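Local coordinates for glycosyl hydrolases family 2, sugar binding domain protein (Bacteroides uniformis str. 3978 T3 ii, PDB 6D1P) that probably hydrolyses O-glycosidic bonds, acting as a beta-glucuronidase of glycoside hydrolase family 2 in a human gut bacterium, at residues D452-L457 with R461-R466; R405-M410 with W423-E428; A445-L450 with E469-I474; F308-K313 with S419-G424; Q274-S277 with A282-T285. All blocks are in the same frame, centred on the assembly; numbering follows the deposited sequence.

Contact 1 (D452-L457 with R461-R466); sequences DLAHRL and RSTAIR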
# COMPACT_ATOMS: atom_id res chain seq x y z
N ASP A 452 2.75 21.10 36.13
CA ASP A 452 3.49 22.29 36.53
C ASP A 452 3.90 23.12 35.32
O ASP A 452 3.92 24.35 35.39
CB ASP A 452 4.73 21.89 37.33
CG ASP A 452 4.39 21.28 38.66
OD1 ASP A 452 3.34 21.62 39.20
OD2 ASP A 452 5.17 20.44 39.16
N LEU A 453 4.24 22.45 34.22
CA LEU A 453 4.62 23.17 33.01
C LEU A 453 3.46 24.00 32.48
O LEU A 453 3.64 25.17 32.11
CB LEU A 453 5.12 22.19 31.94
CG LEU A 453 5.54 22.72 30.57
CD1 LEU A 453 6.54 23.83 30.74
CD2 LEU A 453 6.15 21.61 29.66
N ALA A 454 2.26 23.41 32.45
CA ALA A 454 1.08 24.14 31.99
C ALA A 454 0.77 25.32 32.91
O ALA A 454 0.57 26.45 32.46
CB ALA A 454 -0.12 23.20 31.91
N HIS A 455 0.73 25.08 34.23
CA HIS A 455 0.43 26.19 35.12
C HIS A 455 1.51 27.25 35.07
O HIS A 455 1.22 28.43 35.26
CB HIS A 455 0.20 25.68 36.55
CG HIS A 455 -1.25 25.52 36.86
ND1 HIS A 455 -1.93 26.36 37.72
CD2 HIS A 455 -2.17 24.66 36.36
CE1 HIS A 455 -3.20 26.01 37.76
NE2 HIS A 455 -3.38 24.98 36.95
N ARG A 456 2.75 26.87 34.77
CA ARG A 456 3.79 27.89 34.64
C ARG A 456 3.60 28.67 33.36
O ARG A 456 3.80 29.89 33.33
CB ARG A 456 5.17 27.24 34.70
CG ARG A 456 6.32 28.22 34.74
CD ARG A 456 7.62 27.47 34.53
NE ARG A 456 7.96 27.35 33.11
CZ ARG A 456 8.50 26.27 32.54
NH1 ARG A 456 8.75 25.17 33.26
NH2 ARG A 456 8.78 26.27 31.24
N LEU A 457 3.20 28.00 32.28
CA LEU A 457 3.05 28.69 31.01
C LEU A 457 1.80 29.56 31.00
O LEU A 457 1.81 30.66 30.44
CB LEU A 457 3.00 27.69 29.84
CG LEU A 457 4.24 27.01 29.27
CD1 LEU A 457 3.86 26.36 27.96
CD2 LEU A 457 5.40 27.97 29.07
N ARG A 461 -5.62 29.28 33.24
CA ARG A 461 -6.51 28.19 32.86
C ARG A 461 -6.24 26.97 33.71
O ARG A 461 -5.21 26.86 34.37
CB ARG A 461 -6.36 27.87 31.38
CG ARG A 461 -6.82 29.01 30.47
CD ARG A 461 -6.87 28.55 29.03
NE ARG A 461 -7.34 29.55 28.09
CZ ARG A 461 -6.61 30.58 27.68
NH1 ARG A 461 -5.39 30.77 28.15
NH2 ARG A 461 -7.12 31.43 26.80
N SER A 462 -7.20 26.05 33.72
CA SER A 462 -7.07 24.83 34.50
C SER A 462 -6.59 23.66 33.65
O SER A 462 -6.91 23.56 32.45
CB SER A 462 -8.40 24.47 35.18
OG SER A 462 -8.68 25.40 36.20
N THR A 463 -5.82 22.77 34.28
CA THR A 463 -5.42 21.51 33.68
C THR A 463 -6.45 20.44 33.98
O THR A 463 -7.12 20.45 35.02
CB THR A 463 -4.05 21.05 34.20
OG1 THR A 463 -4.14 20.75 35.59
CG2 THR A 463 -3.00 22.12 33.97
N ALA A 464 -6.60 19.51 33.03
CA ALA A 464 -7.47 18.35 33.18
C ALA A 464 -6.75 17.11 32.65
O ALA A 464 -5.78 17.22 31.89
CB ALA A 464 -8.80 18.56 32.45
N ILE A 465 -7.21 15.93 33.08
CA ILE A 465 -6.97 14.67 32.37
C ILE A 465 -8.22 13.82 32.47
O ILE A 465 -9.16 14.14 33.21
CB ILE A 465 -5.76 13.87 32.90
CG1 ILE A 465 -5.99 13.47 34.37
CG2 ILE A 465 -4.45 14.62 32.67
CD1 ILE A 465 -4.86 12.65 35.00
N ARG A 466 -8.22 12.70 31.74
CA ARG A 466 -9.33 11.76 31.73
C ARG A 466 -8.83 10.35 32.00
O ARG A 466 -7.89 9.88 31.35
CB ARG A 466 -10.10 11.79 30.39
CG ARG A 466 -11.35 10.89 30.45
CD ARG A 466 -12.13 10.73 29.16
NE ARG A 466 -13.07 9.62 29.33
CZ ARG A 466 -12.77 8.36 29.08
NH1 ARG A 466 -11.58 8.06 28.58
NH2 ARG A 466 -13.66 7.40 29.30
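The imidazole of His455 meets Thr463 with its edge: CD2 of His455 lies 3.6 Å from the methyl carbon CG2 of Thr463, close to the ring plane. Arg461 O comes to the same ring obliquely, 3.7 Å from His455 NE2, a contact without hydrogen-bond geometry; that nitrogen is instead hydrogen-bonded to OD2 of Asp476. The same carboxylate oxygen also bonds Thr463 N, which links the ring to the backbone of the strand. The ring of His451, one helical turn earlier, meets that of His455 with the planes about 30° apart.

Thr463 shows how a threonine can divide its two branches between different tasks. Its CG2 is anti to the carbonyl carbon and touches both the imidazole and the helix surface, where CB of Ala454 is 3.7 Å from Thr463 CG2. Its OG1 stands between the backbone N and the carbonyl carbon (chi1 66°) and is hydrogen-bonded to ND1 of His451.

The axes of the helix and strand segments approach to 8.7 Å and run roughly antiparallel, at 154°. Helix 440-457 is the crossover of the beta-alpha-beta unit that starts at strand 420-432 and ends at strand 462-466 in the TIM barrel. The latter strand lies between the parallel strands 420-432 and 477-479, while Ala454 also touches Ile411 of helix 397-414.

Contact 2 (R405-M410 with W423-E428); sequences RMLTNM and WGLGNE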
# COMPACT_ATOMS: atom_id res chain seq x y z
N ARG A 405 7.00 19.42 24.34
CA ARG A 405 6.97 20.34 23.21
C ARG A 405 5.54 20.59 22.74
O ARG A 405 5.17 21.74 22.44
CB ARG A 405 7.81 19.79 22.06
CG ARG A 405 7.94 20.72 20.88
CD ARG A 405 8.95 20.16 19.87
NE ARG A 405 8.50 18.92 19.25
CZ ARG A 405 9.02 17.72 19.50
NH1 ARG A 405 10.03 17.60 20.35
NH2 ARG A 405 8.55 16.63 18.87
N MET A 406 4.72 19.55 22.66
CA MET A 406 3.37 19.77 22.14
C MET A 406 2.51 20.51 23.16
O MET A 406 1.70 21.37 22.79
CB MET A 406 2.74 18.44 21.71
CG MET A 406 3.45 17.84 20.49
SD MET A 406 2.67 16.38 19.78
CE MET A 406 1.35 17.09 18.80
N LEU A 407 2.68 20.23 24.45
CA LEU A 407 1.97 21.01 25.46
C LEU A 407 2.34 22.48 25.34
O LEU A 407 1.46 23.35 25.30
CB LEU A 407 2.28 20.50 26.86
CG LEU A 407 1.57 21.28 27.96
CD1 LEU A 407 0.08 21.25 27.78
CD2 LEU A 407 1.95 20.70 29.32
N THR A 408 3.64 22.76 25.21
CA THR A 408 4.12 24.13 25.05
C THR A 408 3.53 24.78 23.80
O THR A 408 3.03 25.91 23.86
CB THR A 408 5.64 24.12 24.99
OG1 THR A 408 6.15 23.60 26.23
CG2 THR A 408 6.20 25.51 24.75
N ASN A 409 3.55 24.06 22.67
CA ASN A 409 3.04 24.62 21.43
C ASN A 409 1.54 24.84 21.51
O ASN A 409 1.03 25.88 21.06
CB ASN A 409 3.38 23.70 20.25
CG ASN A 409 4.83 23.78 19.83
OD1 ASN A 409 5.53 24.73 20.14
ND2 ASN A 409 5.30 22.77 19.09
N MET A 410 0.80 23.89 22.07
CA MET A 410 -0.65 24.02 22.15
C MET A 410 -1.05 25.25 22.95
O MET A 410 -1.91 26.02 22.54
CB MET A 410 -1.25 22.77 22.77
CG MET A 410 -2.74 22.70 22.62
SD MET A 410 -3.41 21.31 23.53
CE MET A 410 -2.85 21.72 25.18
N TRP A 423 -6.77 23.00 29.54
CA TRP A 423 -5.68 22.28 28.89
C TRP A 423 -5.66 20.86 29.44
O TRP A 423 -5.45 20.66 30.64
CB TRP A 423 -4.34 22.95 29.15
CG TRP A 423 -4.20 24.38 28.73
CD1 TRP A 423 -3.77 25.42 29.50
CD2 TRP A 423 -4.45 24.93 27.43
NE1 TRP A 423 -3.74 26.58 28.77
CE2 TRP A 423 -4.16 26.31 27.49
CE3 TRP A 423 -4.90 24.40 26.21
CZ2 TRP A 423 -4.31 27.16 26.39
CZ3 TRP A 423 -5.03 25.23 25.12
CH2 TRP A 423 -4.74 26.60 25.21
N GLY A 424 -5.87 19.88 28.57
CA GLY A 424 -5.76 18.48 28.97
C GLY A 424 -4.34 17.95 28.81
O GLY A 424 -3.65 18.28 27.85
N LEU A 425 -3.91 17.13 29.77
CA LEU A 425 -2.54 16.62 29.76
C LEU A 425 -2.42 15.19 29.24
O LEU A 425 -1.32 14.76 28.90
CB LEU A 425 -1.92 16.68 31.16
CG LEU A 425 -2.09 18.04 31.86
CD1 LEU A 425 -1.62 17.94 33.32
CD2 LEU A 425 -1.36 19.16 31.12
N GLY A 426 -3.52 14.45 29.15
CA GLY A 426 -3.45 13.11 28.60
C GLY A 426 -4.78 12.42 28.76
O GLY A 426 -5.67 12.90 29.47
N ASN A 427 -4.90 11.28 28.09
CA ASN A 427 -6.14 10.52 28.06
C ASN A 427 -5.85 9.04 28.27
O ASN A 427 -5.00 8.46 27.58
CB ASN A 427 -6.87 10.74 26.73
CG ASN A 427 -8.14 9.95 26.64
OD1 ASN A 427 -9.10 10.18 27.40
ND2 ASN A 427 -8.18 9.00 25.71
N GLU A 428 -6.56 8.43 29.22
CA GLU A 428 -6.41 7.01 29.54
C GLU A 428 -4.94 6.62 29.67
O GLU A 428 -4.47 5.65 29.07
CB GLU A 428 -7.15 6.16 28.50
CG GLU A 428 -8.66 6.49 28.51
CD GLU A 428 -9.52 5.61 27.62
OE1 GLU A 428 -8.97 4.82 26.80
OE2 GLU A 428 -10.77 5.70 27.74
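Met410 and Trp423 slide past one another in opposite directions, the methionine reaching out from its helix while the indole reaches back from the strand. The methyl carbon does the touching: CE of Met410 is 3.5 Å from CE3 of Trp423, on the six-membered part of the indole. Met410 SD follows at 5.4 Å from the centroid of that Trp423 ring, 60° off its normal, an oblique Met-aromatic contact. The side chain of Met410 runs out nearly straight from its backbone and bends only at the last torsion (chi3 59°), which turns the methyl group onto the indole. Farther round the ring, CH2 of Trp423 comes within 3.9 Å of the carbonyl oxygen Met410 O. The pyrrole side of the indole is held elsewhere, through NE1 to OD2 of Asp458.

This is the return half of a beta-alpha-beta crossover in the TIM barrel: strand 382-386 leads to helix 397-414, which packs on strand 420-432. The segment axes are 10.2 Å apart and run almost antiparallel, at 171°.

Leu407 and Leu425 make the second meeting, crossing obliquely. Leu425 CD2 sits close to both methyls of its partner, 4.1 Å from Leu407 CD2 and 4.2 Å from Leu407 CD1. Beyond them the chain runs on to Asn427 and Glu428, whose side chains both hydrogen-bond glycerol, probably from the crystallisation liquor, at the C-terminal ends of the barrel strands, where TIM-barrel enzymes generally keep their active sites; Glu428 is also salt-bridged to Arg391 and Arg466.

Contact 3 (A445-L450 with E469-I474); sequences AFMGEL and EFCKDI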
# COMPACT_ATOMS: atom_id res chain seq x y z
N ALA A 445 5.04 10.92 38.00
CA ALA A 445 6.10 11.93 38.01
C ALA A 445 6.04 12.79 36.76
O ALA A 445 6.14 14.02 36.84
CB ALA A 445 7.46 11.25 38.13
N PHE A 446 5.89 12.17 35.59
CA PHE A 446 5.83 12.96 34.37
C PHE A 446 4.51 13.72 34.25
O PHE A 446 4.48 14.85 33.77
CB PHE A 446 6.06 12.06 33.16
CG PHE A 446 6.16 12.80 31.86
CD1 PHE A 446 7.16 13.73 31.66
CD2 PHE A 446 5.24 12.58 30.84
CE1 PHE A 446 7.25 14.43 30.47
CE2 PHE A 446 5.32 13.26 29.65
CZ PHE A 446 6.33 14.20 29.46
N MET A 447 3.41 13.11 34.70
CA MET A 447 2.15 13.85 34.74
C MET A 447 2.30 15.11 35.60
O MET A 447 1.83 16.19 35.22
CB MET A 447 1.02 12.97 35.28
CG MET A 447 -0.35 13.61 35.17
SD MET A 447 -0.89 13.77 33.44
CE MET A 447 -1.31 12.06 33.09
N GLY A 448 2.96 14.99 36.75
CA GLY A 448 3.13 16.14 37.63
C GLY A 448 4.02 17.20 37.02
O GLY A 448 3.80 18.39 37.22
N GLU A 449 5.05 16.78 36.27
CA GLU A 449 5.87 17.74 35.55
C GLU A 449 5.05 18.50 34.51
O GLU A 449 5.21 19.72 34.36
CB GLU A 449 7.05 17.03 34.87
CG GLU A 449 7.89 17.96 33.98
CD GLU A 449 9.00 17.26 33.18
OE1 GLU A 449 9.36 16.09 33.47
OE2 GLU A 449 9.52 17.90 32.25
N LEU A 450 4.18 17.79 33.79
CA LEU A 450 3.36 18.42 32.76
C LEU A 450 2.36 19.39 33.39
O LEU A 450 2.17 20.49 32.88
CB LEU A 450 2.64 17.37 31.91
CG LEU A 450 3.50 16.58 30.91
CD1 LEU A 450 2.67 15.50 30.18
CD2 LEU A 450 4.16 17.51 29.89
N GLU A 469 -6.74 7.03 37.45
CA GLU A 469 -7.10 7.23 38.85
C GLU A 469 -5.88 7.52 39.71
O GLU A 469 -5.96 8.34 40.63
CB GLU A 469 -7.86 6.02 39.39
CG GLU A 469 -9.24 5.84 38.78
CD GLU A 469 -10.17 7.06 38.96
OE1 GLU A 469 -10.71 7.55 37.93
OE2 GLU A 469 -10.38 7.52 40.12
N PHE A 470 -4.73 6.89 39.41
CA PHE A 470 -3.54 7.11 40.22
C PHE A 470 -2.83 8.43 39.92
O PHE A 470 -1.78 8.70 40.52
CB PHE A 470 -2.55 5.94 40.08
CG PHE A 470 -1.99 5.74 38.69
CD1 PHE A 470 -2.47 4.73 37.87
CD2 PHE A 470 -0.93 6.51 38.23
CE1 PHE A 470 -1.94 4.52 36.59
CE2 PHE A 470 -0.40 6.29 36.95
CZ PHE A 470 -0.92 5.31 36.14
N CYS A 471 -3.36 9.24 39.02
CA CYS A 471 -2.88 10.60 38.81
C CYS A 471 -3.94 11.65 39.08
O CYS A 471 -3.65 12.84 38.92
CB CYS A 471 -2.37 10.79 37.37
SG CYS A 471 -0.84 9.95 36.94
N LYS A 472 -5.17 11.25 39.46
CA LYS A 472 -6.32 12.17 39.44
C LYS A 472 -6.12 13.39 40.35
O LYS A 472 -6.68 14.46 40.07
CB LYS A 472 -7.59 11.42 39.86
CG LYS A 472 -7.67 11.16 41.38
CD LYS A 472 -8.69 10.09 41.75
CE LYS A 472 -10.12 10.58 41.61
NZ LYS A 472 -11.03 9.91 42.58
N ASP A 473 -5.32 13.27 41.41
CA ASP A 473 -5.09 14.34 42.38
C ASP A 473 -4.16 15.43 41.85
O ASP A 473 -4.04 16.48 42.50
CB ASP A 473 -4.49 13.78 43.67
CG ASP A 473 -3.21 12.97 43.41
OD1 ASP A 473 -3.29 11.95 42.67
OD2 ASP A 473 -2.12 13.35 43.91
N ILE A 474 -3.49 15.20 40.72
CA ILE A 474 -2.43 16.10 40.28
C ILE A 474 -3.01 17.33 39.60
O ILE A 474 -2.56 18.45 39.85
CB ILE A 474 -1.45 15.35 39.36
CG1 ILE A 474 -0.51 14.46 40.16
CG2 ILE A 474 -0.62 16.34 38.54
CD1 ILE A 474 0.23 13.42 39.30
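Met447 leaves the helix facing Cys471 and Ile474, and its side chain can be traced atom by atom from the helix to the barrel strands. CB of Met447 touches two partners, 3.9 Å from Cys471 SG and 4.1 Å from Ile474 CD1. CG, anti to the backbone N (chi1 -171°), stays with the cysteine, Met447 CG being 4.1 Å from Cys471 CB. From there the chain bends twice (chi2 68°, chi3 75°), which carries SD toward the barrel strands. SD packs on Leu425 CB and Ile465 CG2, and CE also comes to rest against the Ile465 side chain.

One residue on, the helix offers bare backbone. The branch CG2 of Ile474 lies 3.9 Å from Gly448 CA, while the other arm of the isoleucine ends with Ile474 CD1 4.1 Å from Gly448 N. The backbones accordingly come close here, with CA atoms of Gly448 and Ile474 only 6.2 Å apart. The contact across the two segments is thus apolar. The loop keeps its own shape, in part through a tight turn in which Ile474 N bonds Cys471 O at 3.0 Å, and it is tied to the preceding helical turn by Arg444, which binds Phe470 O and the carboxylate of Asp473.

In a regular beta/alpha barrel a helix usually links successive parallel strands. Strands 462-466 and 477-479 are joined instead by this loop, with its short helix-like turn, packed against helix 440-457 of the preceding beta-alpha-beta unit.

Contact 4 (F308-K313 with S419-G424); sequences FRFEEK and SVILWG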
# COMPACT_ATOMS: atom_id res chain seq x y z
N PHE A 308 -14.31 32.49 34.89
CA PHE A 308 -14.83 31.15 35.09
C PHE A 308 -14.14 30.54 36.29
O PHE A 308 -13.05 30.96 36.68
CB PHE A 308 -14.68 30.28 33.83
CG PHE A 308 -13.25 29.94 33.50
CD1 PHE A 308 -12.69 28.75 33.94
CD2 PHE A 308 -12.49 30.79 32.72
CE1 PHE A 308 -11.36 28.41 33.62
CE2 PHE A 308 -11.17 30.48 32.40
CZ PHE A 308 -10.61 29.28 32.84
N ARG A 309 -14.79 29.52 36.84
CA ARG A 309 -14.40 28.96 38.12
C ARG A 309 -14.99 27.56 38.21
O ARG A 309 -16.17 27.36 37.93
CB ARG A 309 -14.91 29.86 39.27
CG ARG A 309 -14.98 29.22 40.65
CD ARG A 309 -15.28 30.27 41.76
NE ARG A 309 -16.69 30.64 41.88
CZ ARG A 309 -17.57 29.98 42.62
NH1 ARG A 309 -17.18 28.92 43.31
NH2 ARG A 309 -18.84 30.38 42.67
N PHE A 310 -14.15 26.59 38.56
CA PHE A 310 -14.60 25.26 38.91
C PHE A 310 -14.63 25.18 40.43
O PHE A 310 -13.58 25.30 41.08
CB PHE A 310 -13.68 24.19 38.33
CG PHE A 310 -13.71 24.11 36.83
CD1 PHE A 310 -14.63 23.28 36.19
CD2 PHE A 310 -12.85 24.87 36.06
CE1 PHE A 310 -14.68 23.21 34.81
CE2 PHE A 310 -12.89 24.80 34.68
CZ PHE A 310 -13.81 23.97 34.05
N GLU A 311 -15.83 24.98 40.99
CA GLU A 311 -16.00 24.99 42.43
C GLU A 311 -15.63 23.63 43.00
O GLU A 311 -16.04 22.59 42.47
CB GLU A 311 -17.44 25.37 42.81
CG GLU A 311 -17.66 25.79 44.29
CD GLU A 311 -19.03 26.44 44.56
OE1 GLU A 311 -20.09 25.85 44.22
OE2 GLU A 311 -19.07 27.56 45.12
N GLU A 312 -14.85 23.65 44.08
CA GLU A 312 -14.47 22.43 44.78
C GLU A 312 -15.71 21.69 45.24
O GLU A 312 -16.55 22.26 45.94
CB GLU A 312 -13.57 22.77 45.95
CG GLU A 312 -13.07 21.57 46.71
CD GLU A 312 -11.82 21.91 47.48
OE1 GLU A 312 -11.50 23.12 47.57
OE2 GLU A 312 -11.14 20.98 47.98
N LYS A 313 -15.85 20.43 44.83
CA LYS A 313 -17.04 19.63 45.12
C LYS A 313 -18.32 20.29 44.59
O LYS A 313 -19.42 19.96 45.04
CB LYS A 313 -17.18 19.34 46.62
CG LYS A 313 -16.05 18.57 47.26
CD LYS A 313 -16.01 17.13 46.76
CE LYS A 313 -14.88 16.34 47.39
NZ LYS A 313 -14.85 14.96 46.82
N SER A 419 -12.39 30.95 24.07
CA SER A 419 -13.18 29.73 24.18
C SER A 419 -12.50 28.67 25.05
O SER A 419 -13.19 27.80 25.59
CB SER A 419 -13.49 29.15 22.79
OG SER A 419 -12.30 28.75 22.12
N VAL A 420 -11.19 28.74 25.21
CA VAL A 420 -10.43 27.67 25.84
C VAL A 420 -10.37 27.90 27.35
O VAL A 420 -9.85 28.92 27.81
CB VAL A 420 -9.01 27.57 25.27
CG1 VAL A 420 -8.19 26.61 26.10
CG2 VAL A 420 -9.06 27.13 23.79
N ILE A 421 -10.87 26.93 28.10
CA ILE A 421 -10.77 26.98 29.55
C ILE A 421 -9.99 25.81 30.14
O ILE A 421 -9.56 25.89 31.30
CB ILE A 421 -12.17 27.06 30.20
CG1 ILE A 421 -13.03 25.90 29.72
CG2 ILE A 421 -12.85 28.34 29.82
CD1 ILE A 421 -14.29 25.75 30.46
N LEU A 422 -9.76 24.73 29.39
CA LEU A 422 -9.09 23.57 29.95
C LEU A 422 -7.99 23.10 29.01
O LEU A 422 -8.25 22.86 27.82
CB LEU A 422 -10.07 22.42 30.21
CG LEU A 422 -11.01 22.64 31.40
CD1 LEU A 422 -12.12 21.61 31.40
CD2 LEU A 422 -10.26 22.64 32.73
N TRP A 423 -6.77 23.00 29.54
CA TRP A 423 -5.68 22.28 28.89
C TRP A 423 -5.66 20.86 29.44
O TRP A 423 -5.45 20.66 30.64
CB TRP A 423 -4.34 22.95 29.15
CG TRP A 423 -4.20 24.38 28.73
CD1 TRP A 423 -3.77 25.42 29.50
CD2 TRP A 423 -4.45 24.93 27.43
NE1 TRP A 423 -3.74 26.58 28.77
CE2 TRP A 423 -4.16 26.31 27.49
CE3 TRP A 423 -4.90 24.40 26.21
CZ2 TRP A 423 -4.31 27.16 26.39
CZ3 TRP A 423 -5.03 25.23 25.12
CH2 TRP A 423 -4.74 26.60 25.21
N GLY A 424 -5.87 19.88 28.57
CA GLY A 424 -5.76 18.48 28.97
C GLY A 424 -4.34 17.95 28.81
O GLY A 424 -3.65 18.28 27.85
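A beta-hairpin next to the TIM barrel brings Phe308 and Phe310, on strand 308-310, against Ile421 and Leu422 near the start of barrel strand 420-432. Ile421 serves both aromatic rings with different branches. Its CG2 stands over the face of the first ring in a CH-pi contact: Ile421 CG2 is 3.7 Å from the centroid of the Phe308 ring and only 9° off its normal. The CG1 arm, placed between the backbone N and the carbonyl carbon (chi1 56°), carries the other methyl toward the second ring, with Ile421 CD1 4.0 Å from Phe310 CZ.

The two strands are not partners in the sheet; their segment axes lie 9.6 Å apart at 44°, and side chains fill the distance. Strand 308-310 pairs antiparallel with strand 316-318, which leads into the barrel strand 321-329, and Phe316 of that hairpin touches Phe308, Phe310 and Ile421.

Leu422 meets Phe310 from the opposite direction and obliquely to its ring, Leu422 CD2 lying 3.9 Å from Phe310 CE2. The other methyl, Leu422 CD1, is equally close to Phe310 CZ, at 3.9 Å.

Contact 5 (Q274-S277 with A282-T285); sequences QLWS and ALYT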
# COMPACT_ATOMS: atom_id res chain seq x y z
N GLN A 274 -17.77 44.18 27.50
CA GLN A 274 -18.64 43.17 26.93
C GLN A 274 -18.07 41.79 27.23
O GLN A 274 -16.90 41.52 26.96
CB GLN A 274 -18.78 43.36 25.42
CG GLN A 274 -19.66 44.51 25.01
CD GLN A 274 -20.39 44.23 23.71
OE1 GLN A 274 -20.11 44.84 22.67
NE2 GLN A 274 -21.34 43.28 23.76
N LEU A 275 -18.90 40.91 27.78
CA LEU A 275 -18.43 39.60 28.21
C LEU A 275 -18.58 38.56 27.11
O LEU A 275 -19.63 38.47 26.46
CB LEU A 275 -19.20 39.17 29.45
CG LEU A 275 -19.01 40.09 30.66
CD1 LEU A 275 -19.78 39.54 31.85
CD2 LEU A 275 -17.54 40.24 31.01
N TRP A 276 -17.52 37.76 26.90
CA TRP A 276 -17.63 36.59 26.03
C TRP A 276 -18.25 35.43 26.79
O TRP A 276 -17.85 35.12 27.91
CB TRP A 276 -16.25 36.19 25.50
CG TRP A 276 -16.29 35.08 24.45
CD1 TRP A 276 -16.24 35.25 23.09
CD2 TRP A 276 -16.39 33.66 24.67
NE1 TRP A 276 -16.29 34.02 22.46
CE2 TRP A 276 -16.38 33.03 23.40
CE3 TRP A 276 -16.46 32.86 25.82
CZ2 TRP A 276 -16.46 31.65 23.25
CZ3 TRP A 276 -16.54 31.49 25.67
CH2 TRP A 276 -16.53 30.89 24.39
N SER A 277 -19.22 34.78 26.16
CA SER A 277 -19.80 33.54 26.67
C SER A 277 -20.29 32.75 25.47
O SER A 277 -20.33 33.27 24.35
CB SER A 277 -20.94 33.81 27.65
OG SER A 277 -22.11 34.21 26.96
N ALA A 282 -19.14 37.73 22.47
CA ALA A 282 -18.55 39.03 22.17
C ALA A 282 -17.03 38.91 22.13
O ALA A 282 -16.39 38.51 23.11
CB ALA A 282 -18.98 40.07 23.20
N LEU A 283 -16.45 39.30 21.00
CA LEU A 283 -15.01 39.24 20.79
C LEU A 283 -14.47 40.64 20.59
O LEU A 283 -15.02 41.41 19.80
CB LEU A 283 -14.67 38.38 19.58
CG LEU A 283 -14.84 36.87 19.70
CD1 LEU A 283 -14.67 36.19 18.32
CD2 LEU A 283 -13.84 36.33 20.69
N TYR A 284 -13.41 40.97 21.32
CA TYR A 284 -12.62 42.17 21.09
C TYR A 284 -11.52 41.87 20.09
O TYR A 284 -11.20 40.71 19.81
CB TYR A 284 -12.01 42.68 22.39
CG TYR A 284 -12.97 43.39 23.32
CD1 TYR A 284 -13.97 42.68 23.98
CD2 TYR A 284 -12.86 44.75 23.56
CE1 TYR A 284 -14.84 43.31 24.83
CE2 TYR A 284 -13.74 45.40 24.43
CZ TYR A 284 -14.72 44.67 25.06
OH TYR A 284 -15.61 45.29 25.92
N THR A 285 -10.92 42.93 19.56
CA THR A 285 -9.85 42.81 18.58
C THR A 285 -8.66 43.65 19.01
O THR A 285 -8.83 44.74 19.56
CB THR A 285 -10.32 43.23 17.18
OG1 THR A 285 -10.98 42.12 16.56
CG2 THR A 285 -9.14 43.64 16.31
O HOH W 1 -15.24 39.63 24.92
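Gln274 opens the segment by giving its backbone N-H to the phenol of Tyr284: Gln274 N to Tyr284 OH is 2.9 Å, with an N-H...O angle of 142°, and the nitrogen lies in the plane of the ring. The carbonyl of the same residue turns to the ring edge, Gln274 O standing 3.5 Å from Tyr284 CE1. Gln274 CB touches the methyl of Ala282, 4.0 Å from Ala282 CB. A water lies between Gln274 O and Ala282 O, but its distance to the latter is too short to be trusted.

At Leu275 the backbone does the work, with Leu275 O 3.7 Å from Ala282 CB. The methyl of Ala282 thus touches two successive residues, Gln274 and Leu275.

Trp276 is turned so that CG is anti to its own backbone N (chi1 -173°), which brings the indole alongside Leu283, the two side chains pointing the same way. Trp276 CD1 lies 3.6 Å from Leu283 CD2. In the ring plane, the same edge meets a carbonyl, Trp276 CD1 being 3.3 Å from Ala282 O. NE1 of Trp276 is hydrogen-bonded to Asp377 O.

The turn leads from strand 263-271 into strand 284-292, which lies between strands 240-246 and 295-303 of an antiparallel sheet in the immunoglobulin-like domain. Through Trp276, it reaches helix 370-379 of the TIM barrel.

Overall arrangement
From the N terminus, contact 5 comes first, closing the short connection between strands 263-271 and 284-292 of the immunoglobulin-like domain. Contact 4 then spans more than a hundred residues, from the first strand of the hairpin, at 308-313, to the start of strand 420-432. Contact 2 opens within that span and finishes on the same strand, sharing Trp423 and Gly424 with contact 4. Next, 445-450 pairs with 469-474 in contact 3, a loop that encloses the tighter contact 1. Strand 462-466 lies beside strand 420-432, so contacts 1, 2 and 4 bind one sheet of the barrel. Contact 5 meets contact 4 where Trp276 touches Ser419, joining the two domains.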